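PDB 6KIA: enoyl-acyl carrier protein reductase from Uncultured bacterium, which catalyses reduction of enoyl-acyl carrier protein, probably with NADH in fatty acid synthesis, and confers resistance to triclosan. Local coordinates for residues R80-P85 / D146-D151; K140-L145 / A155-T160; H215-S220 / Q279-T284. All coordinates share one frame; numbering follows the deposited sequence.

Contact 1 of 3, residues R80-P85 / D146-D151; sequences RIINVP and DGMIPD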
loop_
_atom_site.group_PDB
_atom_site.type_symbol
_atom_site.label_atom_id
_atom_site.label_comp_id
_atom_site.label_asym_id
_atom_site.label_seq_id
_atom_site.Cartn_x
_atom_site.Cartn_y
_atom_site.Cartn_z
ATOM N N ARG A 80 -15.981 -13.157 9.043
ATOM C CA ARG A 80 -16.713 -12.222 9.882
ATOM C C ARG A 80 -16.090 -10.835 9.897
ATOM O O ARG A 80 -14.872 -10.690 9.871
ATOM C CB ARG A 80 -16.785 -12.730 11.317
ATOM C CG ARG A 80 -17.808 -13.826 11.560
ATOM C CD ARG A 80 -18.281 -13.742 12.998
ATOM N NE ARG A 80 -18.506 -12.345 13.361
ATOM C CZ ARG A 80 -18.452 -11.871 14.601
ATOM N NH1 ARG A 80 -18.668 -10.582 14.829
ATOM N NH2 ARG A 80 -18.182 -12.688 15.609
ATOM N N ILE A 81 -16.943 -9.820 9.899
ATOM C CA ILE A 81 -16.486 -8.447 10.066
ATOM C C ILE A 81 -16.987 -7.938 11.400
ATOM O O ILE A 81 -18.157 -8.106 11.732
ATOM C CB ILE A 81 -16.934 -7.543 8.908
ATOM C CG1 ILE A 81 -15.914 -7.687 7.782
ATOM C CG2 ILE A 81 -16.954 -6.071 9.307
ATOM C CD1 ILE A 81 -16.471 -7.578 6.431
ATOM N N ILE A 82 -16.086 -7.364 12.190
ATOM C CA ILE A 82 -16.467 -6.802 13.483
ATOM C C ILE A 82 -17.012 -5.406 13.243
ATOM O O ILE A 82 -16.314 -4.541 12.694
ATOM C CB ILE A 82 -15.279 -6.792 14.458
ATOM C CG1 ILE A 82 -14.845 -8.235 14.744
ATOM C CG2 ILE A 82 -15.642 -6.058 15.756
ATOM C CD1 ILE A 82 -13.591 -8.360 15.574
ATOM N N ASN A 83 -18.280 -5.193 13.593
ATOM C CA ASN A 83 -18.981 -4.004 13.115
ATOM C C ASN A 83 -18.741 -2.788 14.012
ATOM O O ASN A 83 -19.627 -2.338 14.737
ATOM C CB ASN A 83 -20.480 -4.270 13.005
ATOM C CG ASN A 83 -21.170 -3.289 12.088
ATOM O OD1 ASN A 83 -20.533 -2.388 11.538
ATOM N ND2 ASN A 83 -22.487 -3.421 11.959
ATOM N N VAL A 84 -17.534 -2.246 13.920
ATOM C CA VAL A 84 -17.150 -1.035 14.625
ATOM C C VAL A 84 -16.484 -0.124 13.589
ATOM O O VAL A 84 -15.641 -0.586 12.825
ATOM C CB VAL A 84 -16.200 -1.329 15.792
ATOM C CG1 VAL A 84 -15.656 -0.036 16.390
ATOM C CG2 VAL A 84 -16.902 -2.197 16.847
ATOM N N PRO A 85 -16.916 1.149 13.508
ATOM C CA PRO A 85 -16.343 2.001 12.452
ATOM C C PRO A 85 -14.902 2.435 12.733
ATOM O O PRO A 85 -14.676 3.445 13.413
ATOM C CB PRO A 85 -17.288 3.206 12.423
ATOM C CG PRO A 85 -17.902 3.240 13.793
ATOM C CD PRO A 85 -18.008 1.816 14.243
ATOM N N ASP A 146 -10.995 -10.952 20.940
ATOM C CA ASP A 146 -10.377 -11.779 21.975
ATOM C C ASP A 146 -11.217 -13.027 22.221
ATOM O O ASP A 146 -10.682 -14.117 22.386
ATOM C CB ASP A 146 -10.201 -10.983 23.274
ATOM C CG ASP A 146 -9.525 -11.794 24.357
ATOM O OD1 ASP A 146 -8.303 -12.056 24.239
ATOM O OD2 ASP A 146 -10.212 -12.156 25.331
ATOM N N GLY A 147 -12.534 -12.865 22.197
ATOM C CA GLY A 147 -13.438 -13.981 22.421
ATOM C C GLY A 147 -13.470 -14.979 21.284
ATOM O O GLY A 147 -13.972 -16.092 21.435
ATOM N N MET A 148 -12.921 -14.584 20.142
ATOM C CA MET A 148 -12.925 -15.417 18.945
ATOM C C MET A 148 -11.633 -16.205 18.700
ATOM O O MET A 148 -11.597 -17.069 17.828
ATOM C CB MET A 148 -13.182 -14.546 17.705
ATOM C CG MET A 148 -14.361 -13.614 17.808
ATOM S SD MET A 148 -14.465 -12.728 16.231
ATOM C CE MET A 148 -15.512 -11.354 16.675
ATOM N N ILE A 149 -10.567 -15.886 19.428
ATOM C CA ILE A 149 -9.285 -16.545 19.224
ATOM C C ILE A 149 -8.965 -17.420 20.449
ATOM O O ILE A 149 -8.671 -16.909 21.531
ATOM C CB ILE A 149 -8.147 -15.521 18.963
ATOM C CG1 ILE A 149 -8.569 -14.505 17.891
ATOM C CG2 ILE A 149 -6.847 -16.225 18.562
ATOM C CD1 ILE A 149 -7.546 -13.419 17.673
ATOM N N PRO A 150 -9.046 -18.753 20.291
ATOM C CA PRO A 150 -8.882 -19.587 21.497
ATOM C C PRO A 150 -7.431 -19.635 21.969
ATOM O O PRO A 150 -6.509 -19.368 21.179
ATOM C CB PRO A 150 -9.361 -20.973 21.041
ATOM C CG PRO A 150 -9.165 -20.973 19.519
ATOM C CD PRO A 150 -9.335 -19.543 19.074
ATOM N N ASP A 151 -7.232 -19.957 23.254
ATOM C CA ASP A 151 -5.905 -20.281 23.747
ATOM C C ASP A 151 -5.271 -21.314 22.838
ATOM O O ASP A 151 -5.921 -22.296 22.447
ATOM C CB ASP A 151 -5.939 -20.871 25.174
ATOM C CG ASP A 151 -6.382 -19.877 26.222
ATOM O OD1 ASP A 151 -6.438 -18.679 25.916
ATOM O OD2 ASP A 151 -6.652 -20.298 27.382
#

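Contact 2 of 3, residues K140-L145 / A155-T160; sequences KVMAEL and AFFAHT. With NAI (1,4-dihydronicotinamide adenine dinucleotide), chain D.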
loop_
_atom_site.group_PDB
_atom_site.type_symbol
_atom_site.label_atom_id
_atom_site.label_comp_id
_atom_site.label_asym_id
_atom_site.label_seq_id
_atom_site.Cartn_x
_atom_site.Cartn_y
_atom_site.Cartn_z
ATOM N N LYS A 140 -12.659 -1.643 21.343
ATOM C CA LYS A 140 -13.899 -2.361 21.019
ATOM C C LYS A 140 -13.670 -3.623 20.194
ATOM O O LYS A 140 -14.121 -4.727 20.555
ATOM C CB LYS A 140 -14.867 -1.465 20.248
ATOM C CG LYS A 140 -16.075 -0.939 21.001
ATOM C CD LYS A 140 -17.310 -1.617 20.413
ATOM C CE LYS A 140 -18.571 -0.790 20.557
ATOM N NZ LYS A 140 -19.713 -1.434 19.834
ATOM N N VAL A 141 -12.962 -3.440 19.082
ATOM C CA VAL A 141 -12.705 -4.523 18.149
ATOM C C VAL A 141 -11.912 -5.636 18.818
ATOM O O VAL A 141 -12.264 -6.800 18.695
ATOM C CB VAL A 141 -11.930 -4.023 16.916
ATOM C CG1 VAL A 141 -11.427 -5.183 16.106
ATOM C CG2 VAL A 141 -12.820 -3.125 16.068
ATOM N N MET A 142 -10.876 -5.273 19.571
ATOM C CA MET A 142 -10.020 -6.266 20.201
ATOM C C MET A 142 -10.771 -6.999 21.309
ATOM O O MET A 142 -10.523 -8.183 21.571
ATOM C CB MET A 142 -8.748 -5.611 20.753
ATOM C CG MET A 142 -7.820 -5.108 19.674
ATOM S SD MET A 142 -7.302 -6.400 18.524
ATOM C CE MET A 142 -6.703 -5.367 17.202
ATOM N N ALA A 143 -11.678 -6.295 21.969
ATOM C CA ALA A 143 -12.514 -6.932 22.994
ATOM C C ALA A 143 -13.344 -8.027 22.352
ATOM O O ALA A 143 -13.382 -9.169 22.855
ATOM C CB ALA A 143 -13.410 -5.916 23.669
ATOM N N GLU A 144 -13.934 -7.720 21.194
ATOM C CA GLU A 144 -14.742 -8.722 20.498
ATOM C C GLU A 144 -13.896 -9.865 19.906
ATOM O O GLU A 144 -14.263 -11.043 19.984
ATOM C CB GLU A 144 -15.569 -8.058 19.401
ATOM C CG GLU A 144 -16.663 -8.942 18.851
ATOM C CD GLU A 144 -17.624 -8.187 17.959
ATOM O OE1 GLU A 144 -17.877 -6.998 18.235
ATOM O OE2 GLU A 144 -18.116 -8.781 16.977
ATOM N N LEU A 145 -12.751 -9.517 19.333
ATOM C CA LEU A 145 -11.864 -10.484 18.713
ATOM C C LEU A 145 -11.279 -11.455 19.741
ATOM O O LEU A 145 -11.065 -12.625 19.443
ATOM C CB LEU A 145 -10.734 -9.755 17.998
ATOM C CG LEU A 145 -9.784 -10.595 17.164
ATOM C CD1 LEU A 145 -10.495 -11.229 15.969
ATOM C CD2 LEU A 145 -8.626 -9.709 16.734
ATOM N N ALA A 155 -2.132 -16.248 15.649
ATOM C CA ALA A 155 -2.857 -15.123 15.102
ATOM C C ALA A 155 -1.941 -14.324 14.144
ATOM O O ALA A 155 -0.761 -14.072 14.423
ATOM C CB ALA A 155 -3.399 -14.221 16.218
ATOM N N PHE A 156 -2.537 -13.908 13.039
ATOM C CA PHE A 156 -1.866 -13.183 11.962
ATOM C C PHE A 156 -2.666 -11.905 11.746
ATOM O O PHE A 156 -3.789 -11.938 11.225
ATOM C CB PHE A 156 -1.850 -14.079 10.698
ATOM C CG PHE A 156 -0.980 -13.592 9.556
ATOM C CD1 PHE A 156 -0.333 -14.514 8.740
ATOM C CD2 PHE A 156 -0.714 -12.246 9.364
ATOM C CE1 PHE A 156 0.491 -14.088 7.672
ATOM C CE2 PHE A 156 0.106 -11.819 8.305
ATOM C CZ PHE A 156 0.708 -12.746 7.488
ATOM N N PHE A 157 -2.100 -10.774 12.170
ATOM C CA PHE A 157 -2.754 -9.480 12.001
ATOM C C PHE A 157 -2.145 -8.805 10.784
ATOM O O PHE A 157 -0.958 -8.492 10.803
ATOM C CB PHE A 157 -2.572 -8.581 13.241
ATOM C CG PHE A 157 -3.259 -9.082 14.481
ATOM C CD1 PHE A 157 -4.571 -8.721 14.768
ATOM C CD2 PHE A 157 -2.577 -9.880 15.366
ATOM C CE1 PHE A 157 -5.199 -9.156 15.927
ATOM C CE2 PHE A 157 -3.179 -10.318 16.530
ATOM C CZ PHE A 157 -4.512 -9.971 16.808
ATOM N N ALA A 158 -2.931 -8.610 9.721
ATOM C CA ALA A 158 -2.398 -8.027 8.484
ATOM C C ALA A 158 -2.890 -6.577 8.287
ATOM O O ALA A 158 -4.052 -6.321 7.952
ATOM C CB ALA A 158 -2.785 -8.901 7.285
ATOM N N HIS A 159 -1.992 -5.628 8.516
ATOM C CA HIS A 159 -2.298 -4.198 8.376
ATOM C C HIS A 159 -2.206 -3.800 6.920
ATOM O O HIS A 159 -1.274 -4.205 6.243
ATOM C CB HIS A 159 -1.314 -3.408 9.237
ATOM C CG HIS A 159 -1.416 -1.922 9.124
ATOM N ND1 HIS A 159 -0.811 -1.214 8.105
ATOM C CD2 HIS A 159 -1.954 -0.996 9.956
ATOM C CE1 HIS A 159 -1.027 0.076 8.282
ATOM N NE2 HIS A 159 -1.713 0.236 9.400
ATOM N N THR A 160 -3.165 -3.009 6.436
ATOM C CA THR A 160 -3.143 -2.581 5.032
ATOM C C THR A 160 -3.372 -1.089 4.897
ATOM O O THR A 160 -3.372 -0.565 3.783
ATOM C CB THR A 160 -4.238 -3.278 4.178
ATOM O OG1 THR A 160 -5.524 -2.817 4.616
ATOM C CG2 THR A 160 -4.159 -4.803 4.270
HETATM P PA NAI D . -6.410 -0.249 -1.622
HETATM O O1A NAI D . -7.053 -1.530 -2.060
HETATM O O2A NAI D . -7.151 1.035 -1.938
HETATM O O5B NAI D . -6.115 -0.385 -0.066
HETATM C C5B NAI D . -6.129 0.767 0.754
HETATM C C4B NAI D . -6.295 0.187 2.192
HETATM O O4B NAI D . -6.174 1.411 3.138
HETATM C C3B NAI D . -7.448 -0.345 2.390
HETATM O O3B NAI D . -7.365 -1.576 3.219
HETATM C C2B NAI D . -8.321 0.817 3.178
HETATM O O2B NAI D . -9.472 0.190 3.855
HETATM C C1B NAI D . -7.459 1.351 3.972
HETATM N N9A NAI D . -7.749 2.780 4.210
HETATM C C8A NAI D . -7.743 3.886 3.444
HETATM N N7A NAI D . -8.104 4.917 4.205
HETATM C C5A NAI D . -8.329 4.450 5.456
HETATM C C6A NAI D . -8.730 5.160 6.578
HETATM N N6A NAI D . -9.029 6.544 6.819
HETATM N N1A NAI D . -8.899 4.485 7.728
HETATM C C2A NAI D . -8.689 3.132 7.772
HETATM N N3A NAI D . -8.286 2.427 6.650
HETATM C C4A NAI D . -8.115 3.119 5.481
HETATM O O3 NAI D . -4.917 -0.066 -2.309
HETATM P PN NAI D . -3.535 -0.833 -1.984
HETATM O O1N NAI D . -3.709 -2.312 -2.141
HETATM O O2N NAI D . -2.556 -0.221 -2.973
HETATM O O5D NAI D . -3.133 -0.467 -0.485
HETATM C C5D NAI D . -2.897 -1.473 0.486
HETATM C C4D NAI D . -1.493 -1.226 1.084
HETATM O O4D NAI D . -0.589 -1.495 0.161
HETATM C C3D NAI D . -1.303 0.250 1.426
HETATM O O3D NAI D . -0.766 0.428 2.693
HETATM C C2D NAI D . -0.264 0.677 0.366
HETATM O O2D NAI D . 0.409 1.906 0.816
HETATM C C1D NAI D . 0.515 -0.366 0.250
HETATM N N1N NAI D . 1.303 -0.379 -0.982
HETATM C C2N NAI D . 0.755 -0.051 -2.204
HETATM C C3N NAI D . 1.567 -0.019 -3.345
HETATM C C7N NAI D . 0.984 0.304 -4.720
HETATM O O7N NAI D . 1.715 0.640 -5.648
HETATM N N7N NAI D . -0.419 0.200 -4.910
HETATM C C4N NAI D . 2.917 -0.333 -3.286
HETATM C C5N NAI D . 3.452 -0.714 -2.050
HETATM C C6N NAI D . 2.642 -0.729 -0.909
#

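Contact 3 of 3, residues H215-S220 / Q279-T284; sequences HLIEGS and QGIKAT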
loop_
_atom_site.group_PDB
_atom_site.type_symbol
_atom_site.label_atom_id
_atom_site.label_comp_id
_atom_site.label_asym_id
_atom_site.label_seq_id
_atom_site.Cartn_x
_atom_site.Cartn_y
_atom_site.Cartn_z
ATOM N N HIS A 215 -1.251 1.403 16.733
ATOM C CA HIS A 215 -2.486 1.214 17.486
ATOM C C HIS A 215 -2.931 -0.228 17.396
ATOM O O HIS A 215 -3.528 -0.759 18.326
ATOM C CB HIS A 215 -3.586 2.135 16.974
ATOM C CG HIS A 215 -3.254 3.578 17.142
ATOM N ND1 HIS A 215 -2.606 4.057 18.261
ATOM C CD2 HIS A 215 -3.444 4.643 16.325
ATOM C CE1 HIS A 215 -2.415 5.358 18.128
ATOM N NE2 HIS A 215 -2.916 5.738 16.965
ATOM N N LEU A 216 -2.608 -0.867 16.279
ATOM C CA LEU A 216 -2.893 -2.282 16.124
ATOM C C LEU A 216 -2.050 -3.107 17.075
ATOM O O LEU A 216 -2.571 -3.969 17.796
ATOM C CB LEU A 216 -2.624 -2.713 14.684
ATOM C CG LEU A 216 -2.564 -4.220 14.434
ATOM C CD1 LEU A 216 -3.851 -4.941 14.895
ATOM C CD2 LEU A 216 -2.252 -4.471 12.973
ATOM N N ILE A 217 -0.758 -2.815 17.113
ATOM C CA ILE A 217 0.152 -3.579 17.951
ATOM C C ILE A 217 -0.177 -3.387 19.442
ATOM O O ILE A 217 -0.203 -4.352 20.225
ATOM C CB ILE A 217 1.615 -3.198 17.658
ATOM C CG1 ILE A 217 1.997 -3.729 16.264
ATOM C CG2 ILE A 217 2.554 -3.826 18.695
ATOM C CD1 ILE A 217 3.303 -3.173 15.707
ATOM N N GLU A 218 -0.396 -2.144 19.840
ATOM C CA GLU A 218 -0.733 -1.851 21.242
ATOM C C GLU A 218 -2.119 -2.360 21.644
ATOM O O GLU A 218 -2.312 -2.888 22.739
ATOM C CB GLU A 218 -0.634 -0.347 21.490
ATOM C CG GLU A 218 0.802 0.091 21.627
ATOM C CD GLU A 218 0.944 1.597 21.751
ATOM O OE1 GLU A 218 -0.067 2.329 21.650
ATOM O OE2 GLU A 218 2.072 2.038 22.010
ATOM N N GLY A 219 -3.080 -2.184 20.748
ATOM C CA GLY A 219 -4.456 -2.561 21.004
ATOM C C GLY A 219 -4.619 -4.067 21.135
ATOM O O GLY A 219 -5.489 -4.532 21.880
ATOM N N SER A 220 -3.754 -4.831 20.465
ATOM C CA SER A 220 -3.854 -6.293 20.491
ATOM C C SER A 220 -2.933 -6.945 21.536
ATOM O O SER A 220 -2.768 -8.169 21.559
ATOM C CB SER A 220 -3.546 -6.854 19.099
ATOM O OG SER A 220 -2.214 -6.532 18.710
ATOM N N GLN A 279 11.256 -5.253 20.963
ATOM C CA GLN A 279 10.529 -5.691 22.150
ATOM C C GLN A 279 10.051 -7.136 22.044
ATOM O O GLN A 279 9.272 -7.594 22.882
ATOM C CB GLN A 279 9.355 -4.749 22.421
ATOM C CG GLN A 279 9.800 -3.335 22.727
ATOM C CD GLN A 279 8.650 -2.362 22.829
ATOM O OE1 GLN A 279 7.725 -2.390 22.016
ATOM N NE2 GLN A 279 8.700 -1.487 23.828
ATOM N N GLY A 280 10.527 -7.853 21.028
ATOM C CA GLY A 280 10.203 -9.262 20.870
ATOM C C GLY A 280 8.910 -9.524 20.127
ATOM O O GLY A 280 8.462 -10.667 20.017
ATOM N N ILE A 281 8.301 -8.457 19.617
ATOM C CA ILE A 281 7.079 -8.557 18.822
ATOM C C ILE A 281 7.432 -8.827 17.348
ATOM O O ILE A 281 8.279 -8.148 16.753
ATOM C CB ILE A 281 6.233 -7.271 18.948
ATOM C CG1 ILE A 281 5.956 -6.934 20.423
ATOM C CG2 ILE A 281 4.929 -7.381 18.136
ATOM C CD1 ILE A 281 5.531 -5.492 20.624
ATOM N N LYS A 282 6.809 -9.847 16.772
ATOM C CA LYS A 282 7.080 -10.233 15.383
ATOM C C LYS A 282 6.248 -9.404 14.396
ATOM O O LYS A 282 5.232 -9.869 13.856
ATOM C CB LYS A 282 6.800 -11.720 15.183
ATOM C CG LYS A 282 7.731 -12.658 15.967
ATOM C CD LYS A 282 9.190 -12.296 15.796
ATOM C CE LYS A 282 10.078 -13.151 16.698
ATOM N NZ LYS A 282 11.482 -12.637 16.748
ATOM N N ALA A 283 6.677 -8.168 14.183
ATOM C CA ALA A 283 6.022 -7.240 13.262
ATOM C C ALA A 283 6.957 -6.955 12.089
ATOM O O ALA A 283 8.122 -6.609 12.298
ATOM C CB ALA A 283 5.643 -5.948 13.995
ATOM N N THR A 284 6.461 -7.118 10.860
ATOM C CA THR A 284 7.280 -6.951 9.679
ATOM C C THR A 284 6.553 -6.081 8.646
ATOM O O THR A 284 5.399 -6.349 8.283
ATOM C CB THR A 284 7.650 -8.318 9.053
ATOM O OG1 THR A 284 8.380 -9.115 10.015
ATOM C CG2 THR A 284 8.503 -8.140 7.782
#

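Contact 1 of 3, residues R80-P85 / D146-D151
M148 reaches from the loop after helix 120-146 to R80 and I82 on strand 80-83, and its side chain takes part in both residue contacts between the segments. M148 is third in a type I turn from D146 to I149, closed by a weak bond from I149 N to D146 O of 3.4 Å. CB points at the strand, and CG stands anti to the carbonyl carbon (chi1 -50°). CB and CG serve as a spacer, and the extended chain carries SD to 3.8 Å from R80 NH2. The closest approaches are made by the methyl. CE comes within 3.2 Å of R80 NH2 and lies 3.6 Å from CZ. It meets the guanidinium obliquely. The same methyl touches I82 end to end, 3.7 Å from CD1, and lies equally near CG1, so it is wedged between a charged group and an aliphatic branch. No hydrogen bond joins the segments; the contact is van der Waals packing of a methyl against the guanidinium, with the sulfur a little farther back. R80 bends at chi3 (43°), which brings its guanidinium round towards the helix, where NH1 forms a salt bridge with E144. That bond fixes the group against which the methyl rests, and the positive charge is probably offset by this carboxylate. The outer part of the contact is exposed, whereas I82 is buried beneath it on V141 and E144 of helix 120-146 and on V49 of strand 47-56. M148 thus joins the loop at the C-terminal end of that helix to strand 80-83, which pairs in parallel with strand 47-56 through backbone hydrogen bonds between R80 or I82 and G50.

Contact 2 of 3, residues K140-L145 / A155-T160
Within the Rossmann-type core, M142 and L145 of helix 120-146 pack against F157 of strand 155-159, the next strand along the chain, in a sheet with the classical doubly wound order 80-83, 47-56, 21-25, 155-159, 234-240, 283-287, all parallel. L145 and F157 approach from opposite directions. The methyl CD2 of L145 stands 3.6 Å from F157 CE1 and meets the ring at its edge, near the ring plane, rather than lying on a face. L145 CG is anti to the backbone N (chi1 -174°), which extends the branch from the helix towards the strand. M142 comes in obliquely: its SD is 5.5 Å from the centroid of the F157 ring and 59° off the ring normal, a Met-aromatic contact, and its CE is 4.3 Å from F157 CE1. Y236 of the adjacent strand 234-240 meets the F157 ring with its plane nearly parallel, so the phenyl is confined by an aromatic neighbour as well. T160 turns to the dinucleotide: OG1 donates to NAI O3B at 2.6 Å, and the backbone O accepts from NAI O3D at 3.0 Å. The middle of the strand thus packs on the helix through apolar contacts and one oblique Met-aromatic contact, with no hydrogen bond to fix it, whereas the residue just past its C-terminal end holds both NADH riboses by directional bonds.

Contact 3 of 3, residues H215-S220 / Q279-T284
I217, in the last turn of helix 196-219, packs on I281 and A283 where the chain enters strand 283-287, a helix-on-sheet contact of the Rossmann-type core. The tight part is small and entirely aliphatic. I217 uses both its branches: CG2 meets I281 CD1 at 3.9 Å, while CD1 reaches A283 CB at 4.0 Å. With CG1 anti to the carbonyl carbon (chi1 -70°) and CG2 anti to N, the forked side chain spans two residues on the same face of the incoming chain. A276 of helix 263-278 also touches both isoleucines, and Y236 backs I281 and A283 from strand 234-240. The other side is open. Q279 and G280 are exposed, as is E218, and although Q279 starts out towards the helix, its side chain makes no contact with segment 215-220. Here the backbone is shaped by a Schellman motif: G280, at positive phi, is the C-prime residue ending helix 263-278, with I281 N bonded back to A276 O and G280 N to W277 O. That reversal delivers I281 from the solvent edge into the core. The facing helix ends at G219; S220, the first residue beyond it, is buried, and its OG hydrogen-bonds with Y236 OH. S220 OG also donates to L216 O at 2.7 Å, tilted 25° from the carbonyl plane, while S220 N bonds to the same oxygen from the opposite face.

The three contacts lie in order across the same sheet. Contacts 1 and 2 have centres about 7 Å apart and meet through helix 120-146, where, besides the salt bridge of R80, V84 CG2 packs 3.6 Å from K140 CD. Contact 2 lies about 11 Å from contact 3, centre to centre, and M142 is shared packing between them, its CE 3.7 Å from L216 CD1 while L216 also rests on F157. Contacts 1 and 3, with centres about 17 Å apart, do not touch. Of the three, contact 2 joins the dinucleotide directly, through T160; the side chain of I82 in contact 1 remains about 14 Å from NAI, at the outer end of the packing.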